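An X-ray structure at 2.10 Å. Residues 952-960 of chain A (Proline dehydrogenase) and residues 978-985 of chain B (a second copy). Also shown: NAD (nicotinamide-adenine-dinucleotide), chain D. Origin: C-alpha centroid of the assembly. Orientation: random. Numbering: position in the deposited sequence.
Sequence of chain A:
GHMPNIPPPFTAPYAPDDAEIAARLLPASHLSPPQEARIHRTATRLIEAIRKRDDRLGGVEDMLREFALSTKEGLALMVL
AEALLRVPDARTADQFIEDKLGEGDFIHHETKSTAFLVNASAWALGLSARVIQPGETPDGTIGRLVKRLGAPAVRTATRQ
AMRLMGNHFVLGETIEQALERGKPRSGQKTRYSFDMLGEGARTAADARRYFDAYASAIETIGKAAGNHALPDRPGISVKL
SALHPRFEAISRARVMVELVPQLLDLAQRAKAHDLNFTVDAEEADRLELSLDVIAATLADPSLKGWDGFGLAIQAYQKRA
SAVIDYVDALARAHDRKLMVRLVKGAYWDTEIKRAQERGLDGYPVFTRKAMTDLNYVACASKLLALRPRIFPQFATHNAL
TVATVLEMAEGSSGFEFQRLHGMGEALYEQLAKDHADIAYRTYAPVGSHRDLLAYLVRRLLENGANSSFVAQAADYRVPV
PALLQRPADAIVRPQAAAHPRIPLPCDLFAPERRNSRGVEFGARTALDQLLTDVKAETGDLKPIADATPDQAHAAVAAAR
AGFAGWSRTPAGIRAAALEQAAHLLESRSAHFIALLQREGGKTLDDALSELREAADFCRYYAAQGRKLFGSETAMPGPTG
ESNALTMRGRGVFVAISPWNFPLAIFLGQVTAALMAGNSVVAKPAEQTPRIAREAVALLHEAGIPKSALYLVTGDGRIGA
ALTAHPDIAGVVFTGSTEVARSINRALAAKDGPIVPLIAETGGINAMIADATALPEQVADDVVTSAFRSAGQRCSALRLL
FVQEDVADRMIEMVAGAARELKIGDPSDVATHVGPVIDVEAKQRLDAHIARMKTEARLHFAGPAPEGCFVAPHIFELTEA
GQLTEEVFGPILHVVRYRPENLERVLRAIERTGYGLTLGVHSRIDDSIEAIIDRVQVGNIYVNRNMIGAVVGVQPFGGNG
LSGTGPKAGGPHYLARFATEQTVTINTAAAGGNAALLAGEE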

ATOM      1  N   GLY A 952      16.511 -26.391   6.228  1.00 21.89           N
ATOM      2  CA  GLY A 952      15.561 -25.336   5.939  1.00 19.39           C
ATOM      3  C   GLY A 952      14.607 -25.688   4.813  1.00 23.86           C
ATOM      4  O   GLY A 952      13.675 -24.937   4.529  1.00 22.65           O
ATOM      5  N   VAL A 953      14.837 -26.828   4.170  1.00 21.75           N
ATOM      6  CA  VAL A 953      13.995 -27.265   3.056  1.00 23.62           C
ATOM      7  C   VAL A 953      13.226 -28.527   3.438  1.00 24.36           C
ATOM      8  O   VAL A 953      12.001 -28.565   3.352  1.00 18.27           O
ATOM      9  CB  VAL A 953      14.837 -27.514   1.795  1.00 26.97           C
ATOM     10  CG1 VAL A 953      13.960 -28.022   0.638  1.00 20.99           C
ATOM     11  CG2 VAL A 953      15.581 -26.237   1.408  1.00 18.96           C
ATOM     12  N   GLN A 954      13.954 -29.560   3.856  1.00 21.07           N
ATOM     13  CA  GLN A 954      13.335 -30.729   4.472  1.00 19.67           C
ATOM     14  C   GLN A 954      13.723 -30.813   5.946  1.00 17.96           C
ATOM     15  O   GLN A 954      14.698 -31.486   6.294  1.00 19.33           O
ATOM     16  CB  GLN A 954      13.730 -32.031   3.757  1.00 17.04           C
ATOM     17  CG  GLN A 954      13.206 -32.138   2.327  1.00 15.01           C
ATOM     18  CD  GLN A 954      14.253 -31.792   1.292  1.00 16.55           C
ATOM     19  OE1 GLN A 954      15.451 -31.929   1.542  1.00 20.65           O
ATOM     20  NE2 GLN A 954      13.806 -31.357   0.110  1.00 16.36           N
ATOM     21  N   PRO A 955      12.978 -30.112   6.817  1.00 20.15           N
ATOM     22  CA  PRO A 955      13.211 -30.308   8.256  1.00 21.88           C
ATOM     23  C   PRO A 955      13.177 -31.801   8.510  1.00 22.91           C
ATOM     24  O   PRO A 955      12.234 -32.473   8.089  1.00 21.10           O
ATOM     25  CB  PRO A 955      12.012 -29.614   8.903  1.00 17.94           C
ATOM     26  CG  PRO A 955      11.663 -28.516   7.920  1.00 15.51           C
ATOM     27  CD  PRO A 955      11.926 -29.112   6.552  1.00 21.73           C
ATOM     28  N   PHE A 956      14.216 -32.318   9.149  1.00 16.09           N
ATOM     29  CA  PHE A 956      14.424 -33.747   9.196  1.00 20.22           C
ATOM     30  C   PHE A 956      14.309 -34.308  10.611  1.00 25.39           C
ATOM     31  O   PHE A 956      14.832 -33.732  11.560  1.00 20.06           O
ATOM     32  CB  PHE A 956      15.786 -34.090   8.591  1.00 19.02           C
ATOM     33  CG  PHE A 956      16.066 -35.561   8.561  1.00 21.13           C
ATOM     34  CD1 PHE A 956      15.620 -36.342   7.505  1.00 22.60           C
ATOM     35  CD2 PHE A 956      16.759 -36.171   9.596  1.00 22.93           C
ATOM     36  CE1 PHE A 956      15.861 -37.705   7.478  1.00 22.85           C
ATOM     37  CE2 PHE A 956      17.011 -37.537   9.571  1.00 30.23           C
ATOM     38  CZ  PHE A 956      16.562 -38.301   8.510  1.00 28.80           C
ATOM     39  N   GLY A 957      13.630 -35.443  10.742  1.00 28.54           N
ATOM     40  CA  GLY A 957      13.478 -36.092  12.030  1.00 27.33           C
ATOM     41  C   GLY A 957      12.158 -36.827  12.139  1.00 24.78           C
ATOM     42  O   GLY A 957      11.144 -36.401  11.583  1.00 32.05           O
ATOM     43  N   GLY A 958      12.165 -37.930  12.874  1.00 27.07           N
ATOM     44  CA  GLY A 958      11.009 -38.801  12.914  1.00 35.21           C
ATOM     45  C   GLY A 958      10.390 -38.902  14.287  1.00 25.45           C
ATOM     46  O   GLY A 958      10.772 -38.179  15.200  1.00 26.22           O
ATOM     47  N   ASN A 959       9.430 -39.806  14.427  1.00 24.42           N
ATOM     48  CA  ASN A 959       8.752 -40.009  15.698  1.00 26.57           C
ATOM     49  C   ASN A 959       8.675 -41.488  16.031  1.00 27.24           C
ATOM     50  O   ASN A 959       9.364 -42.307  15.413  1.00 20.43           O
ATOM     51  CB  ASN A 959       7.362 -39.381  15.658  1.00 34.55           C
ATOM     52  CG  ASN A 959       6.744 -39.441  14.278  1.00 50.74           C
ATOM     53  OD1 ASN A 959       6.553 -38.413  13.621  1.00 59.69           O
ATOM     54  ND2 ASN A 959       6.452 -40.653  13.815  1.00 48.27           N
ATOM     55  N   GLY A 960       7.845 -41.837  17.006  1.00 31.45           N
ATOM     56  CA  GLY A 960       7.841 -43.192  17.519  1.00 26.31           C
ATOM     57  C   GLY A 960       9.249 -43.532  17.962  1.00 27.75           C
ATOM     58  O   GLY A 960       9.915 -42.705  18.586  1.00 26.88           O
TER
HETATM   59  PA  NAD D2003      25.187 -44.993  19.090  0.55 28.07           P
HETATM   60  O1A NAD D2003      23.824 -45.171  19.984  0.55 22.47           O
HETATM   61  O2A NAD D2003      25.896 -46.280  19.003  0.55 33.15           O
HETATM   62  O5B NAD D2003      26.143 -43.861  19.857  0.55 37.48           O
HETATM   63  C5B NAD D2003      26.198 -42.539  19.337  0.55 36.36           C
HETATM   64  C4B NAD D2003      26.774 -41.555  20.367  0.55 35.10           C
HETATM   65  O4B NAD D2003      26.304 -41.751  21.755  0.55 35.05           O
HETATM   66  C3B NAD D2003      28.347 -41.605  20.544  0.55 23.68           C
HETATM   67  O3B NAD D2003      29.091 -40.425  20.504  0.55 29.06           O
HETATM   68  C2B NAD D2003      28.484 -42.571  21.717  0.55 31.06           C
HETATM   69  O2B NAD D2003      29.757 -42.846  22.258  0.55 31.57           O
HETATM   70  C1B NAD D2003      27.416 -42.069  22.588  0.55 34.41           C
HETATM   71  N9A NAD D2003      27.024 -43.069  23.593  0.55 37.28           N
HETATM   72  C8A NAD D2003      27.130 -44.420  23.500  0.55 37.20           C
HETATM   73  N7A NAD D2003      26.620 -44.982  24.707  0.55 37.31           N
HETATM   74  C5A NAD D2003      26.197 -43.920  25.539  0.55 39.31           C
HETATM   75  C6A NAD D2003      25.632 -43.899  26.809  0.55 36.32           C
HETATM   76  N6A NAD D2003      25.380 -45.149  27.507  0.55 33.86           N
HETATM   77  N1A NAD D2003      25.312 -42.715  27.393  0.55 37.26           N
HETATM   78  C2A NAD D2003      25.552 -41.527  26.723  0.55 37.56           C
HETATM   79  N3A NAD D2003      26.110 -41.545  25.474  0.55 37.47           N
HETATM   80  C4A NAD D2003      26.433 -42.747  24.881  0.55 36.06           C
HETATM   81  O3  NAD D2003      24.821 -44.395  17.565  0.55 43.06           O
HETATM   82  PN  NAD D2003      25.956 -44.498  16.342  0.55 40.60           P
HETATM   83  O1N NAD D2003      26.515 -46.065  16.248  0.55 53.52           O
HETATM   84  O2N NAD D2003      27.064 -43.580  16.612  0.55 31.14           O
HETATM   85  O5D NAD D2003      25.258 -44.087  14.884  0.55 40.85           O
HETATM   86  C5D NAD D2003      24.313 -44.962  14.283  0.55 39.49           C
HETATM   87  C4D NAD D2003      22.868 -44.693  14.752  0.55 37.60           C
HETATM   88  O4D NAD D2003      22.475 -43.261  14.914  0.55 30.05           O
HETATM   89  C3D NAD D2003      21.637 -45.346  13.987  0.55 19.55           C
HETATM   90  O3D NAD D2003      20.751 -46.181  14.693  0.55 15.19           O
HETATM   91  C2D NAD D2003      21.078 -44.101  13.266  0.55 29.69           C
HETATM   92  O2D NAD D2003      19.911 -44.175  12.469  0.55 32.90           O
HETATM   93  C1D NAD D2003      21.209 -43.075  14.316  0.55 26.77           C
HETATM   94  N1N NAD D2003      21.174 -41.754  13.674  0.55 26.34           N
HETATM   95  C2N NAD D2003      19.946 -41.074  13.567  0.55 22.54           C
HETATM   96  C3N NAD D2003      19.901 -39.769  12.915  0.55 24.47           C
HETATM   97  C7N NAD D2003      18.560 -39.021  12.807  0.55 17.17           C
HETATM   98  O7N NAD D2003      18.554 -37.890  12.475  0.55 20.78           O
HETATM   99  N7N NAD D2003      17.334 -39.659  13.243  0.55 18.34           N
HETATM  100  C4N NAD D2003      21.142 -39.170  12.365  0.55 34.79           C
HETATM  101  C5N NAD D2003      22.360 -39.844  12.476  0.55 31.67           C
HETATM  102  C6N NAD D2003      22.411 -41.167  13.139  0.55 26.83           C
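Chain B 978-985: ATEQTVTI

A single hydrogen bond is all that is firmly established between these two stretches, and it runs from a side chain to a backbone rather than from strand to strand: Thr B982 OG1 donates to Pro A955 O at 2.9 Å. Chain B is an extended β-strand, with phi and psi close to -115° and 130° over most of its length, whereas chain A follows an irregular path with neither helix nor strand. The touching parts run 138° apart end to end, broadly opposed but well short of antiparallel. Gln A954 lies nearest Thr B982, 6.4 Å between their CA atoms, and Asn A959 nearest Thr B979, 7.3 Å between theirs.

At such separations side chains must bridge the gap, and threonine does so well, offering a hydroxyl and a methyl on one short branch point. From Gln B981 to Thr B984 the side chains alternate, away, toward, away, toward, as in a strand; Thr B979, farther back, also points toward chain A. In the m rotamer, Thr B982 reaches the carbonyl of Pro A955 with its hydroxyl, while its CG2 packs 4.0 Å from Gln A954 CA. Pro A955 also points toward the strand, its CD 3.8 Å from Thr B982 OG1. Two residues on, Thr B984 OG1 lies 3.1 Å from Gln A954 CG, a tight approach to the aliphatic part of the glutamine; this hydroxyl is hydrogen-bonded elsewhere in the structure.

At the other end, Asn A959 points toward Thr B979, bringing two polar side chains together. Between these contacts, Gly A957 adopts phi 148° and psi 147°, where a CB would be jammed against the preceding carbonyl oxygen. Phe A956 points away from the strand and meets NAD instead, with CE2 3.3 Å from O7N near the ring plane.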

ATOM      1  N   ALA B 978       2.098 -31.863  19.412  1.00 22.70           N
ATOM      2  CA  ALA B 978       2.043 -32.365  18.048  1.00 26.07           C
ATOM      3  C   ALA B 978       3.391 -32.902  17.601  1.00 21.87           C
ATOM      4  O   ALA B 978       4.400 -32.710  18.273  1.00 21.68           O
ATOM      5  CB  ALA B 978       1.568 -31.266  17.092  1.00 21.12           C
ATOM      6  N   THR B 979       3.397 -33.578  16.457  1.00 21.03           N
ATOM      7  CA  THR B 979       4.637 -34.013  15.842  1.00 20.40           C
ATOM      8  C   THR B 979       4.705 -33.414  14.448  1.00 24.51           C
ATOM      9  O   THR B 979       3.675 -33.210  13.806  1.00 24.76           O
ATOM     10  CB  THR B 979       4.740 -35.560  15.786  1.00 28.97           C
ATOM     11  OG1 THR B 979       6.010 -35.939  15.246  1.00 40.01           O
ATOM     12  CG2 THR B 979       3.635 -36.146  14.920  1.00 24.16           C
ATOM     13  N   GLU B 980       5.916 -33.119  13.984  1.00 27.07           N
ATOM     14  CA  GLU B 980       6.098 -32.549  12.653  1.00 20.74           C
ATOM     15  C   GLU B 980       6.151 -33.628  11.568  1.00 23.53           C
ATOM     16  O   GLU B 980       6.650 -34.735  11.787  1.00 24.52           O
ATOM     17  CB  GLU B 980       7.386 -31.727  12.588  1.00 14.30           C
ATOM     18  CG  GLU B 980       7.477 -30.577  13.581  1.00 20.36           C
ATOM     19  CD  GLU B 980       8.901 -30.054  13.710  1.00 24.31           C
ATOM     20  OE1 GLU B 980       9.334 -29.266  12.843  1.00 22.37           O
ATOM     21  OE2 GLU B 980       9.593 -30.447  14.670  1.00 20.40           O
ATOM     22  N   GLN B 981       5.647 -33.285  10.390  1.00 20.40           N
ATOM     23  CA  GLN B 981       5.771 -34.150   9.229  1.00 16.61           C
ATOM     24  C   GLN B 981       6.141 -33.323   8.008  1.00 19.13           C
ATOM     25  O   GLN B 981       5.459 -32.359   7.670  1.00 22.00           O
ATOM     26  CB  GLN B 981       4.469 -34.910   8.972  1.00 17.98           C
ATOM     27  CG  GLN B 981       4.538 -35.869   7.781  1.00 23.30           C
ATOM     28  CD  GLN B 981       3.403 -36.881   7.792  1.00 30.96           C
ATOM     29  OE1 GLN B 981       2.281 -36.575   7.393  1.00 24.58           O
ATOM     30  NE2 GLN B 981       3.693 -38.095   8.257  1.00 33.59           N
ATOM     31  N   THR B 982       7.226 -33.703   7.350  1.00 15.56           N
ATOM     32  CA  THR B 982       7.621 -33.044   6.118  1.00 12.37           C
ATOM     33  C   THR B 982       7.261 -33.917   4.921  1.00 22.15           C
ATOM     34  O   THR B 982       7.608 -35.100   4.875  1.00 26.00           O
ATOM     35  CB  THR B 982       9.126 -32.756   6.094  1.00 17.03           C
ATOM     36  OG1 THR B 982       9.483 -31.990   7.249  1.00 22.00           O
ATOM     37  CG2 THR B 982       9.507 -31.996   4.816  1.00 21.42           C
ATOM     38  N   VAL B 983       6.550 -33.334   3.964  1.00 16.38           N
ATOM     39  CA  VAL B 983       6.228 -34.030   2.722  1.00 15.55           C
ATOM     40  C   VAL B 983       6.951 -33.365   1.561  1.00 18.75           C
ATOM     41  O   VAL B 983       6.773 -32.172   1.293  1.00 20.04           O
ATOM     42  CB  VAL B 983       4.713 -34.043   2.444  1.00 19.05           C
ATOM     43  CG1 VAL B 983       4.430 -34.602   1.048  1.00 17.63           C
ATOM     44  CG2 VAL B 983       3.988 -34.846   3.506  1.00 18.40           C
ATOM     45  N   THR B 984       7.784 -34.144   0.890  1.00 20.76           N
ATOM     46  CA  THR B 984       8.571 -33.663  -0.230  1.00 16.98           C
ATOM     47  C   THR B 984       8.146 -34.398  -1.489  1.00 19.70           C
ATOM     48  O   THR B 984       8.244 -35.622  -1.560  1.00 22.28           O
ATOM     49  CB  THR B 984      10.076 -33.902   0.011  1.00 18.05           C
ATOM     50  OG1 THR B 984      10.485 -33.216   1.203  1.00 16.84           O
ATOM     51  CG2 THR B 984      10.904 -33.423  -1.182  1.00 12.91           C
ATOM     52  N   ILE B 985       7.678 -33.651  -2.485  1.00 18.22           N
ATOM     53  CA  ILE B 985       7.215 -34.249  -3.732  1.00 20.49           C
ATOM     54  C   ILE B 985       8.017 -33.750  -4.930  1.00 19.27           C
ATOM     55  O   ILE B 985       8.141 -32.546  -5.142  1.00 22.58           O
ATOM     56  CB  ILE B 985       5.733 -33.933  -3.977  1.00 20.71           C
ATOM     57  CG1 ILE B 985       4.890 -34.427  -2.800  1.00 24.80           C
ATOM     58  CG2 ILE B 985       5.258 -34.528  -5.325  1.00 15.83           C
ATOM     59  CD1 ILE B 985       3.477 -33.852  -2.771  1.00 18.41           C
TER